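Long-range contacts in inositol monophosphatase family protein (Staphylococcus aureus, PDB 5I3S), which probably hydrolyses small phosphate monoesters such as inositol monophosphate, with the help of metal ions: residues S224-E229 against P236-V241; D208-L213 against L231-P236; E218-A223 against G242-H247; S150-N155 against L196-T201; N97-I102 against A184-V189. All coordinates share one frame; numbering follows the deposited sequence.

Interaction 1. Residues S224-E229 against P236-V241; sequences SNLLGE and PNSILV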
# COMPACT_ATOMS: atom_id res chain seq x y z
N SER A 224 16.73 -0.20 -14.04
CA SER A 224 17.82 0.69 -14.16
C SER A 224 17.76 1.65 -12.97
O SER A 224 16.88 1.54 -12.13
CB SER A 224 17.67 1.50 -15.45
OG SER A 224 16.58 2.40 -15.35
N ASN A 225 18.70 2.59 -12.93
CA ASN A 225 18.59 3.74 -12.07
C ASN A 225 17.87 4.81 -12.86
O ASN A 225 17.38 4.52 -13.99
CB ASN A 225 19.97 4.15 -11.53
CG ASN A 225 20.83 4.88 -12.53
OD1 ASN A 225 20.52 5.06 -13.69
ND2 ASN A 225 21.95 5.31 -12.05
N LEU A 226 17.77 6.01 -12.28
CA LEU A 226 17.01 7.09 -12.90
C LEU A 226 17.68 7.69 -14.14
O LEU A 226 17.01 8.39 -14.91
CB LEU A 226 16.68 8.18 -11.91
CG LEU A 226 15.71 7.78 -10.76
CD1 LEU A 226 15.63 8.90 -9.74
CD2 LEU A 226 14.32 7.36 -11.21
N LEU A 227 18.98 7.41 -14.32
CA LEU A 227 19.72 7.83 -15.51
C LEU A 227 19.76 6.71 -16.57
O LEU A 227 20.51 6.84 -17.53
CB LEU A 227 21.15 8.16 -15.11
CG LEU A 227 21.25 9.18 -13.99
CD1 LEU A 227 22.70 9.45 -13.57
CD2 LEU A 227 20.55 10.46 -14.43
N GLY A 228 19.03 5.61 -16.35
CA GLY A 228 19.06 4.44 -17.23
C GLY A 228 20.29 3.53 -17.12
O GLY A 228 20.52 2.72 -18.00
N GLU A 229 21.08 3.69 -16.06
CA GLU A 229 22.29 2.90 -15.89
C GLU A 229 21.93 1.60 -15.18
O GLU A 229 21.01 1.58 -14.37
CB GLU A 229 23.35 3.66 -15.07
CG GLU A 229 23.63 5.09 -15.52
CD GLU A 229 24.44 5.93 -14.52
OE1 GLU A 229 24.96 7.00 -14.90
OE2 GLU A 229 24.60 5.58 -13.35
N PRO A 236 24.83 1.70 -3.39
CA PRO A 236 23.46 2.21 -3.42
C PRO A 236 23.16 2.91 -4.77
O PRO A 236 24.09 3.30 -5.47
CB PRO A 236 23.44 3.23 -2.27
CG PRO A 236 24.89 3.66 -2.12
CD PRO A 236 25.66 2.40 -2.39
N ASN A 237 21.88 3.04 -5.11
CA ASN A 237 21.48 3.73 -6.33
C ASN A 237 20.03 4.23 -6.29
O ASN A 237 19.22 3.80 -5.45
CB ASN A 237 21.64 2.77 -7.52
CG ASN A 237 22.27 3.43 -8.73
OD1 ASN A 237 22.00 4.61 -9.07
ND2 ASN A 237 23.11 2.66 -9.40
N SER A 238 19.69 5.11 -7.25
CA SER A 238 18.30 5.35 -7.56
C SER A 238 17.76 4.13 -8.31
O SER A 238 18.54 3.18 -8.69
CB SER A 238 18.14 6.67 -8.32
OG SER A 238 18.56 6.58 -9.66
N ILE A 239 16.45 4.11 -8.54
CA ILE A 239 15.75 2.87 -8.95
C ILE A 239 14.54 3.24 -9.79
O ILE A 239 13.73 4.07 -9.38
CB ILE A 239 15.18 2.09 -7.72
CG1 ILE A 239 16.27 1.69 -6.76
CG2 ILE A 239 14.41 0.82 -8.15
CD1 ILE A 239 17.17 0.55 -7.24
N LEU A 240 14.47 2.66 -10.98
CA LEU A 240 13.23 2.61 -11.80
C LEU A 240 13.07 1.18 -12.32
O LEU A 240 13.97 0.65 -12.95
CB LEU A 240 13.34 3.58 -12.96
CG LEU A 240 12.23 3.53 -14.01
CD1 LEU A 240 10.98 4.06 -13.36
CD2 LEU A 240 12.54 4.27 -15.33
N VAL A 241 11.95 0.55 -12.01
CA VAL A 241 11.63 -0.81 -12.44
C VAL A 241 10.22 -0.84 -12.97
O VAL A 241 9.34 -0.04 -12.56
CB VAL A 241 11.79 -1.87 -11.34
CG1 VAL A 241 13.21 -1.87 -10.81
CG2 VAL A 241 10.82 -1.69 -10.21
O HOH W 1 24.70 3.70 -11.52
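Asn225 and Asn237 meet with their amide planes 84° apart, where strand 237-242 faces the turn that follows strand 222-224. The two strands are antiparallel neighbours, and the turn opens the long loop between them. Ser224 and Leu240 form the hydrogen-bonded pair, with Leu240 N 2.9 Å from Ser224 O. Beyond it, side chains take over. Asn225 ND2 gives a nearly straight bond of 3.1 Å to Asn237 OD1, and this acceptor lies within 2° of the Asn225 amide plane. The other end of the same amide turns back to the backbone of the turn. Asn225 CG stands between the backbone N and the carbonyl carbon (chi1 76°). Asn225 OD1 accepts Leu227 N at 2.9 Å and Glu229 N at 2.8 Å, from opposite faces of its plane. The first of these makes an Asx turn, which overlaps the type I turn from Asn225 to Gly228. Bonds at both ends of the amide thus fix its rotation. Ser238 points at the turn as well. Its OG accepts Leu226 N at 2.8 Å, and Leu226 CG packs 3.6 Å from Ser238 CB. Ser224 OG donates to Asn225 O and is also hydrogen-bonded to His247 NE2. Helix 259-270 borders the asparagine pair through His266. A water ties the two segments once more: it accepts from Asn237 ND2 at 2.8 Å and donates to Glu229 OE2 at 2.6 Å.

Interaction 2. Residues D208-L213 against L231-P236; sequences DFAGGL and LTISGP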
# COMPACT_ATOMS: atom_id res chain seq x y z
N ASP A 208 18.28 -3.86 -0.40
CA ASP A 208 16.85 -3.68 -0.67
C ASP A 208 16.40 -4.11 -2.10
O ASP A 208 15.25 -4.46 -2.30
CB ASP A 208 16.43 -2.25 -0.39
CG ASP A 208 16.65 -1.83 1.07
OD1 ASP A 208 17.21 -0.73 1.24
OD2 ASP A 208 16.34 -2.59 2.01
N PHE A 209 17.30 -4.12 -3.07
CA PHE A 209 16.91 -4.54 -4.39
C PHE A 209 17.46 -5.83 -4.88
O PHE A 209 16.91 -6.38 -5.84
CB PHE A 209 17.14 -3.45 -5.42
CG PHE A 209 18.55 -2.97 -5.51
CD1 PHE A 209 19.51 -3.71 -6.16
CD2 PHE A 209 18.90 -1.73 -4.96
CE1 PHE A 209 20.79 -3.23 -6.29
CE2 PHE A 209 20.18 -1.25 -5.06
CZ PHE A 209 21.13 -2.00 -5.75
N ALA A 210 18.51 -6.35 -4.26
CA ALA A 210 19.20 -7.53 -4.80
C ALA A 210 18.30 -8.74 -5.01
O ALA A 210 18.30 -9.30 -6.08
CB ALA A 210 20.38 -7.91 -3.94
N GLY A 211 17.54 -9.13 -3.99
CA GLY A 211 16.62 -10.29 -4.12
C GLY A 211 15.53 -10.00 -5.09
O GLY A 211 15.30 -10.78 -6.02
N GLY A 212 14.85 -8.86 -4.92
CA GLY A 212 13.75 -8.53 -5.78
C GLY A 212 14.09 -8.51 -7.27
O GLY A 212 13.24 -8.87 -8.12
N LEU A 213 15.30 -8.04 -7.57
CA LEU A 213 15.77 -7.86 -8.94
C LEU A 213 15.84 -9.17 -9.74
O LEU A 213 15.51 -9.20 -10.92
CB LEU A 213 17.13 -7.19 -8.95
CG LEU A 213 17.23 -6.00 -9.86
CD1 LEU A 213 16.18 -4.91 -9.62
CD2 LEU A 213 18.65 -5.46 -9.66
N LEU A 231 21.68 -1.56 -12.58
CA LEU A 231 21.86 -1.73 -11.13
C LEU A 231 22.83 -2.81 -10.86
O LEU A 231 22.85 -3.82 -11.53
CB LEU A 231 20.55 -2.12 -10.44
CG LEU A 231 19.46 -1.09 -10.62
CD1 LEU A 231 18.16 -1.60 -10.03
CD2 LEU A 231 19.86 0.23 -10.00
N THR A 232 23.65 -2.61 -9.85
CA THR A 232 24.63 -3.59 -9.46
C THR A 232 24.63 -3.56 -7.95
O THR A 232 24.09 -2.62 -7.35
CB THR A 232 26.06 -3.26 -9.99
OG1 THR A 232 26.52 -2.02 -9.44
CG2 THR A 232 26.07 -3.16 -11.52
N ILE A 233 25.25 -4.56 -7.34
CA ILE A 233 25.32 -4.67 -5.88
C ILE A 233 26.55 -4.00 -5.29
O ILE A 233 26.79 -4.09 -4.09
CB ILE A 233 25.14 -6.13 -5.39
CG1 ILE A 233 26.19 -7.06 -6.02
CG2 ILE A 233 23.73 -6.59 -5.75
CD1 ILE A 233 26.44 -8.27 -5.14
N SER A 234 27.30 -3.25 -6.10
CA SER A 234 28.52 -2.61 -5.64
C SER A 234 28.23 -1.31 -4.91
O SER A 234 29.09 -0.82 -4.19
CB SER A 234 29.46 -2.36 -6.84
OG SER A 234 28.81 -1.54 -7.82
N GLY A 235 27.07 -0.72 -5.14
CA GLY A 235 26.68 0.45 -4.38
C GLY A 235 25.19 0.80 -4.31
O GLY A 235 24.37 0.28 -5.06
N PRO A 236 24.83 1.70 -3.39
CA PRO A 236 23.46 2.21 -3.42
C PRO A 236 23.16 2.91 -4.77
O PRO A 236 24.09 3.30 -5.47
CB PRO A 236 23.44 3.23 -2.27
CG PRO A 236 24.89 3.66 -2.12
CD PRO A 236 25.66 2.40 -2.39
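Phe209 holds CG between its backbone N and carbonyl carbon (chi1 57°), and the ring runs from there toward the loop 231-236. Leu231 places CG anti to its carbonyl carbon (chi1 -60°); its CB points at helix 206-218. The tip of the Phe209 ring meets loop backbone. Thr232 O lies in the ring plane at the edge, 3.4 Å from Phe209 CZ and 3.5 Å from CE1. Gly235 O is also near the plane, 4.0 Å from CZ. Two carbonyl oxygens therefore face the hydrogen-bearing rim of the ring. Leu231 CB and Ile233 CG2 approach the same ring obliquely. One turn further along the helix, Leu213 and Leu231 cross at about a right angle. Leu231 CD1 sits 3.9 Å from Leu213 CD1, and Leu231 CB is 3.9 Å from Leu213 CD2. Two residues after Leu231, Ile233 CG2 touches Ala210 CB at 4.0 Å, while the end of the Ile233 side chain leads away from the helix; the residue also touches Thr74. The contact packs the loop joining strands 222-224 and 237-242 against helix 206-218. Ile239 and Ala223, from those strands, also pack here. Asp208, just before Phe209, has OD2 near Asp83 and Asp86, an acidic cluster consistent with a metal site of this family. The contact itself is apolar, apart from the carbonyl oxygens at the ring rim. Their partial negative charge would suit the weakly positive aromatic hydrogens, so the ring can meet bare backbone as well as leucine and isoleucine.

Interaction 3. Residues E218-A223 against G242-H247; sequences EVNGQA and GNRGLH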
# COMPACT_ATOMS: atom_id res chain seq x y z
N GLU A 218 13.40 -12.58 -14.11
CA GLU A 218 12.74 -13.82 -14.58
C GLU A 218 11.38 -13.64 -15.22
O GLU A 218 11.05 -14.41 -16.11
CB GLU A 218 12.67 -14.88 -13.51
CG GLU A 218 14.04 -15.38 -13.14
CD GLU A 218 14.79 -16.03 -14.33
OE1 GLU A 218 14.25 -17.00 -14.94
OE2 GLU A 218 15.92 -15.60 -14.62
N VAL A 219 10.62 -12.60 -14.86
CA VAL A 219 9.37 -12.32 -15.61
C VAL A 219 9.53 -11.26 -16.72
O VAL A 219 8.53 -10.64 -17.15
CB VAL A 219 8.17 -11.96 -14.69
CG1 VAL A 219 7.83 -13.13 -13.77
CG2 VAL A 219 8.43 -10.69 -13.90
N ASN A 220 10.77 -11.04 -17.15
CA ASN A 220 11.06 -10.10 -18.26
C ASN A 220 10.84 -8.65 -17.97
O ASN A 220 10.64 -7.88 -18.92
CB ASN A 220 10.29 -10.45 -19.57
CG ASN A 220 11.14 -11.19 -20.53
OD1 ASN A 220 11.02 -12.41 -20.67
ND2 ASN A 220 12.03 -10.46 -21.21
N GLY A 221 10.93 -8.25 -16.69
CA GLY A 221 10.86 -6.83 -16.36
C GLY A 221 12.19 -6.15 -16.61
O GLY A 221 13.17 -6.86 -16.89
N GLN A 222 12.24 -4.80 -16.57
CA GLN A 222 13.52 -4.13 -16.53
C GLN A 222 13.79 -3.15 -15.41
O GLN A 222 12.89 -2.53 -14.84
CB GLN A 222 13.92 -3.52 -17.85
CG GLN A 222 12.84 -2.85 -18.64
CD GLN A 222 13.40 -2.23 -19.92
OE1 GLN A 222 12.67 -1.76 -20.82
NE2 GLN A 222 14.73 -2.23 -20.01
N ALA A 223 15.08 -3.02 -15.13
CA ALA A 223 15.56 -2.26 -14.02
C ALA A 223 16.72 -1.44 -14.48
O ALA A 223 17.55 -1.93 -15.18
CB ALA A 223 15.97 -3.17 -12.89
N GLY A 242 10.01 -1.74 -13.92
CA GLY A 242 8.74 -1.79 -14.58
C GLY A 242 8.68 -2.87 -15.66
O GLY A 242 9.67 -3.54 -15.93
N ASN A 243 7.53 -3.00 -16.27
CA ASN A 243 7.43 -3.73 -17.52
C ASN A 243 8.22 -2.95 -18.58
O ASN A 243 8.42 -1.74 -18.46
CB ASN A 243 5.96 -4.02 -17.91
CG ASN A 243 5.14 -2.80 -18.34
OD1 ASN A 243 5.38 -2.18 -19.39
ND2 ASN A 243 4.08 -2.52 -17.61
N ARG A 244 8.78 -3.68 -19.53
CA ARG A 244 9.63 -3.14 -20.60
C ARG A 244 9.10 -1.90 -21.19
O ARG A 244 9.76 -0.86 -21.15
CB ARG A 244 9.86 -4.18 -21.69
CG ARG A 244 10.96 -5.11 -21.27
CD ARG A 244 11.09 -6.41 -22.05
NE ARG A 244 12.16 -7.15 -21.38
CZ ARG A 244 13.47 -6.90 -21.48
NH1 ARG A 244 13.95 -5.97 -22.30
NH2 ARG A 244 14.34 -7.62 -20.76
N GLY A 245 7.87 -1.99 -21.65
CA GLY A 245 7.26 -0.89 -22.36
C GLY A 245 7.25 0.41 -21.56
O GLY A 245 7.60 1.49 -22.03
N LEU A 246 6.83 0.35 -20.33
CA LEU A 246 6.69 1.61 -19.74
C LEU A 246 7.88 2.04 -18.93
O LEU A 246 7.99 3.23 -18.60
CB LEU A 246 5.42 1.65 -19.00
CG LEU A 246 5.59 1.85 -17.56
CD1 LEU A 246 4.31 2.56 -17.20
CD2 LEU A 246 5.91 0.46 -17.00
N HIS A 247 8.77 1.11 -18.62
CA HIS A 247 10.10 1.50 -18.27
C HIS A 247 10.71 2.40 -19.35
O HIS A 247 11.19 3.49 -19.03
CB HIS A 247 10.98 0.29 -18.05
CG HIS A 247 12.33 0.64 -17.52
ND1 HIS A 247 13.33 1.16 -18.32
CD2 HIS A 247 12.85 0.57 -16.28
CE1 HIS A 247 14.41 1.37 -17.60
NE2 HIS A 247 14.14 1.02 -16.36
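Gln222 and Gly242 form an antiparallel hydrogen-bonded pair, with Gln222 N 2.9 Å from Gly242 O and Gly242 N 3.1 Å from Gln222 O. Past this pair the side chains of Gln222 and His247 lie against each other. Gln222 CG sits over one face of the imidazole, 4.1 Å from its centroid, in a CH-pi contact. The Gln222 amide plane is stacked on the ring, 25° from parallel. His247 CG is anti to the backbone N (chi1 -173°), which sets the ring beside Gln222; CD2 is 3.4 Å from Gln222 O. The polar end of the ring is engaged elsewhere: His247 NE2 is hydrogen-bonded to Ser224 OG. Both segments hold helix ends. Helix 206-218 closes in a Schellman motif, with Asn220 at positive phi as the C-prime residue. Helix 244-255 opens with Asn243 as its N-cap. Asn243 OD1 accepts Leu246 N at 3.1 Å from above the carbonyl plane, and its ND2 is hydrogen-bonded to Ser145 OG. Arg244 reaches from the first turn of this helix back to the Schellman turn. Its chain is extended from CG to NE, and NE makes a weak bond of 3.0 Å to Asn220 O. The aliphatic part of Arg244 follows, with CD 3.5 Å from that same oxygen. Its side chain also touches Asp144.

Interaction 4. Residues S150-N155 against L196-T201; sequences SIIGIN and LEAYMT. With PO4 (phosphate ion), chain E.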
# COMPACT_ATOMS: atom_id res chain seq x y z
N SER A 150 -1.21 2.86 -16.46
CA SER A 150 -0.42 2.14 -15.44
C SER A 150 -0.64 2.78 -14.07
O SER A 150 -0.90 3.98 -13.97
CB SER A 150 1.06 2.17 -15.81
OG SER A 150 1.26 1.71 -17.13
N ILE A 151 -0.55 1.95 -13.04
CA ILE A 151 -0.37 2.35 -11.64
C ILE A 151 1.07 2.17 -11.27
O ILE A 151 1.64 1.12 -11.55
CB ILE A 151 -1.11 1.38 -10.69
CG1 ILE A 151 -2.58 1.23 -11.08
CG2 ILE A 151 -1.02 1.88 -9.25
CD1 ILE A 151 -3.32 0.29 -10.13
N ILE A 152 1.62 3.15 -10.56
CA ILE A 152 3.00 3.22 -10.20
C ILE A 152 3.18 3.35 -8.73
O ILE A 152 2.34 3.90 -8.04
CB ILE A 152 3.72 4.43 -10.85
CG1 ILE A 152 3.23 5.76 -10.29
CG2 ILE A 152 3.48 4.39 -12.37
CD1 ILE A 152 3.94 6.94 -10.89
N GLY A 153 4.32 2.87 -8.26
CA GLY A 153 4.71 2.95 -6.91
C GLY A 153 5.68 4.10 -6.73
O GLY A 153 6.71 4.13 -7.42
N ILE A 154 5.37 5.01 -5.80
CA ILE A 154 6.26 6.11 -5.48
C ILE A 154 5.85 6.72 -4.16
O ILE A 154 4.67 7.04 -3.98
CB ILE A 154 6.28 7.18 -6.60
CG1 ILE A 154 7.30 8.27 -6.29
CG2 ILE A 154 4.92 7.82 -6.84
CD1 ILE A 154 7.46 9.25 -7.46
N ASN A 155 6.78 6.88 -3.24
CA ASN A 155 6.41 7.46 -1.91
C ASN A 155 6.03 8.93 -2.11
O ASN A 155 6.73 9.64 -2.79
CB ASN A 155 7.50 7.30 -0.87
CG ASN A 155 7.02 7.48 0.57
OD1 ASN A 155 7.13 6.59 1.42
ND2 ASN A 155 6.62 8.64 0.88
N LEU A 196 1.85 -3.70 -9.65
CA LEU A 196 2.22 -2.36 -10.06
C LEU A 196 2.94 -2.49 -11.40
O LEU A 196 3.68 -3.45 -11.60
CB LEU A 196 3.18 -1.74 -9.05
CG LEU A 196 2.79 -1.47 -7.60
CD1 LEU A 196 3.98 -0.90 -6.81
CD2 LEU A 196 1.62 -0.50 -7.57
N GLU A 197 2.75 -1.52 -12.28
CA GLU A 197 3.41 -1.52 -13.57
C GLU A 197 4.75 -0.90 -13.45
O GLU A 197 5.64 -1.27 -14.20
CB GLU A 197 2.59 -0.80 -14.67
CG GLU A 197 1.43 -1.61 -15.26
CD GLU A 197 0.15 -1.61 -14.45
OE1 GLU A 197 -0.00 -0.90 -13.43
OE2 GLU A 197 -0.77 -2.32 -14.87
N ALA A 198 4.94 0.01 -12.50
CA ALA A 198 6.28 0.47 -12.18
C ALA A 198 6.41 0.99 -10.75
O ALA A 198 5.42 1.32 -10.10
CB ALA A 198 6.70 1.56 -13.14
N TYR A 199 7.66 1.07 -10.31
CA TYR A 199 8.06 1.54 -9.01
C TYR A 199 9.36 2.37 -9.18
O TYR A 199 10.24 2.03 -9.98
CB TYR A 199 8.31 0.34 -8.09
CG TYR A 199 8.98 0.72 -6.79
CD1 TYR A 199 8.33 1.57 -5.89
CD2 TYR A 199 10.24 0.23 -6.45
CE1 TYR A 199 8.92 1.94 -4.69
CE2 TYR A 199 10.86 0.60 -5.26
CZ TYR A 199 10.17 1.44 -4.36
OH TYR A 199 10.78 1.88 -3.18
N MET A 200 9.50 3.41 -8.36
CA MET A 200 10.68 4.23 -8.42
C MET A 200 10.96 4.86 -7.05
O MET A 200 10.04 5.06 -6.18
CB MET A 200 10.53 5.29 -9.55
CG MET A 200 9.37 6.26 -9.33
SD MET A 200 8.54 6.87 -10.81
CE MET A 200 7.64 5.42 -11.29
N THR A 201 12.25 5.14 -6.84
CA THR A 201 12.71 5.86 -5.67
C THR A 201 14.09 6.41 -6.01
O THR A 201 14.81 5.77 -6.77
CB THR A 201 12.82 4.97 -4.39
OG1 THR A 201 13.50 5.69 -3.33
CG2 THR A 201 13.59 3.65 -4.64
P PO4 E . 8.66 3.34 -0.49
O1 PO4 E . 8.85 1.91 -0.05
O2 PO4 E . 8.91 4.27 0.64
O3 PO4 E . 7.22 3.44 -0.99
O4 PO4 E . 9.58 3.61 -1.66
O HOH W 2 9.51 5.74 -3.51
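Gly153 and Tyr199 face each other across two parallel strands, with CA atoms only 4.2 Å apart. Gly153 N donates to Ala198 O, and Gly153 O accepts Met200 N at 3.0 Å. Just before the strand, Glu197 N donates to Ile151 O; its chain is bent at chi2 (81°), which turns CD back, and OE1 accepts Ile151 N at 2.9 Å. That donor meets the carboxylate from above its plane. Glu197 OE2 is hydrogen-bonded to His93 of the second subunit, so this carboxylate joins the strand pair to the dimer partner. On the face of Ile152 and Ala198, Met200 curls round so that CE is 4.0 Å from Ile152 CD1. Leu196 CD1 lies 3.9 Å from Gly153 CA on the face of Tyr199. These are neighbouring strands of the five-stranded mixed sheet. Along the chain, helix 164-174, strand 177-179 and helix 184-193 connect them. Helix 164-174 covers the methionine through Phe168 and Ile171. Helix 184-193 packs on the Tyr199 ring through Ala184, Glu187 and Val191. At the C-terminal ends of the strands sits a phosphate ion, probably from the crystallisation liquor. Tyr199 OH donates to phosphate O4 at 2.6 Å, and O4 lies in the ring plane at its edge. A water accepts from Asn155 N and donates both to Met200 O at 2.8 Å and to the same phosphate oxygen.

Interaction 5. Residues N97-I102 against A184-V189; sequences NFAISI and AALEIV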
# COMPACT_ATOMS: atom_id res chain seq x y z
N ASN A 97 3.72 -6.46 6.48
CA ASN A 97 4.15 -5.75 5.28
C ASN A 97 5.61 -5.42 5.24
O ASN A 97 6.01 -4.35 4.77
CB ASN A 97 3.25 -4.51 5.03
CG ASN A 97 1.79 -4.89 4.95
OD1 ASN A 97 1.45 -5.94 4.39
ND2 ASN A 97 0.95 -4.11 5.54
N PHE A 98 6.42 -6.39 5.71
CA PHE A 98 7.86 -6.28 5.71
C PHE A 98 8.44 -7.60 5.27
O PHE A 98 7.85 -8.64 5.51
CB PHE A 98 8.40 -5.96 7.10
CG PHE A 98 8.04 -6.98 8.16
CD1 PHE A 98 8.83 -8.13 8.36
CD2 PHE A 98 6.93 -6.80 8.93
CE1 PHE A 98 8.50 -9.07 9.33
CE2 PHE A 98 6.60 -7.73 9.92
CZ PHE A 98 7.37 -8.87 10.11
N ALA A 99 9.60 -7.56 4.64
CA ALA A 99 10.19 -8.79 4.10
C ALA A 99 11.63 -9.02 4.56
O ALA A 99 12.32 -8.07 4.83
CB ALA A 99 10.13 -8.77 2.58
N ILE A 100 12.05 -10.27 4.65
CA ILE A 100 13.47 -10.55 4.59
C ILE A 100 13.80 -10.73 3.10
O ILE A 100 12.98 -11.31 2.35
CB ILE A 100 13.87 -11.84 5.33
CG1 ILE A 100 13.27 -11.92 6.73
CG2 ILE A 100 15.40 -11.96 5.38
CD1 ILE A 100 13.23 -13.34 7.29
N SER A 101 14.94 -10.18 2.67
CA SER A 101 15.40 -10.21 1.29
C SER A 101 16.83 -10.73 1.18
O SER A 101 17.72 -10.24 1.84
CB SER A 101 15.39 -8.79 0.71
OG SER A 101 15.73 -8.76 -0.69
N ILE A 102 17.07 -11.68 0.29
CA ILE A 102 18.39 -12.30 0.13
C ILE A 102 18.65 -12.38 -1.33
O ILE A 102 17.85 -12.95 -2.06
CB ILE A 102 18.44 -13.74 0.74
CG1 ILE A 102 18.55 -13.66 2.26
CG2 ILE A 102 19.59 -14.56 0.19
CD1 ILE A 102 18.44 -14.98 2.99
N ALA A 184 10.56 -1.64 -0.12
CA ALA A 184 11.13 -1.64 -1.45
C ALA A 184 11.20 -3.00 -2.10
O ALA A 184 10.84 -3.14 -3.27
CB ALA A 184 12.48 -0.96 -1.43
N ALA A 185 11.60 -4.01 -1.33
CA ALA A 185 11.70 -5.38 -1.85
C ALA A 185 10.34 -5.93 -2.28
O ALA A 185 10.22 -6.58 -3.37
CB ALA A 185 12.34 -6.28 -0.82
N LEU A 186 9.33 -5.68 -1.44
CA LEU A 186 7.93 -6.03 -1.79
C LEU A 186 7.35 -5.17 -2.92
O LEU A 186 6.53 -5.65 -3.70
CB LEU A 186 7.01 -6.03 -0.56
CG LEU A 186 7.34 -7.22 0.37
CD1 LEU A 186 6.73 -7.01 1.77
CD2 LEU A 186 6.90 -8.55 -0.26
N GLU A 187 7.77 -3.92 -3.05
CA GLU A 187 7.33 -3.10 -4.21
C GLU A 187 7.91 -3.58 -5.55
O GLU A 187 7.25 -3.55 -6.57
CB GLU A 187 7.60 -1.61 -3.96
CG GLU A 187 6.56 -1.01 -2.99
CD GLU A 187 7.08 0.13 -2.15
OE1 GLU A 187 8.23 0.08 -1.62
OE2 GLU A 187 6.33 1.09 -2.01
N ILE A 188 9.16 -4.03 -5.53
CA ILE A 188 9.82 -4.57 -6.72
C ILE A 188 9.14 -5.92 -7.06
O ILE A 188 8.85 -6.19 -8.19
CB ILE A 188 11.34 -4.73 -6.43
CG1 ILE A 188 12.02 -3.38 -6.29
CG2 ILE A 188 12.06 -5.59 -7.49
CD1 ILE A 188 13.45 -3.49 -5.75
N VAL A 189 8.87 -6.76 -6.07
CA VAL A 189 8.02 -7.94 -6.31
C VAL A 189 6.60 -7.59 -6.83
O VAL A 189 6.09 -8.31 -7.69
CB VAL A 189 7.92 -8.81 -5.06
CG1 VAL A 189 6.78 -9.83 -5.16
CG2 VAL A 189 9.24 -9.50 -4.84
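Leu186 CD1 rests on the flat backbone groups of Asn97 and Phe98, over the face of each at its carbonyl carbon. The distances are 4.0 Å from CD1 to Asn97 C and 3.9 Å from CD1 to Phe98 C. One methyl therefore covers two successive peptide groups. The Phe98 ring does not join in. Its CB points away from helix 184-193, and the ring meets Phe91, with planes at about 60°, and Ile18 of helix 2-24. Ala99 is the first residue of strand 99-106 and points at the helix. With CG anti to its own carbonyl carbon (chi1 -71°), Leu186 puts CG 3.9 Å from Ala99 CB. Leu186 CD1 is also 3.9 Å from Ala99 CB, so the alanine methyl meets the leucine at its branch point and at one methyl. Further along the strand, Ser101 OG comes within 4.2 Å of Ala185 CB. The contact lays the first turns of helix 184-193 on the seven-stranded sheet, while helix 2-24 packs on the other side of strand 99-106 through Ile100. Val115 and Asp117 of the neighbouring strand also touch Leu186. Asp86 links the two elements: its backbone is bonded to Ala99, and its OD2 accepts Ala185 N. Elsewhere on the helix, Ile188 packs on Tyr199. Between the two segments the contact is mainly van der Waals packing of Leu186 and alanine methyls. The small residues Ser101 and Ala185 face each other with CA atoms 6.8 Å apart, consistent with a close approach of helix and strand. Asp86, outside the contact, adds polar links to both elements.

In the fold
Interactions 1, 3 and 4 all belong to the five-stranded sheet. In it strand 237-242 lies between strands 198-201 and 222-224, so interactions 1 and 4 meet through backbone bonds such as Ile239 N to Thr201 O. Interactions 1, 4 and 5 are buried; 2 and 3 are partly exposed. Backbone pairing runs through 1, 3 and 4, whereas 2 and 5 set a helix on a loop or strand and are almost wholly apolar. These two touch where Ile188 packs on Phe209. Helix 184-193 connects interaction 5, on the seven-stranded sheet, to interaction 4 through Tyr199. Interaction 4 also touches the second subunit, whereas 1, 2 and 3 do not.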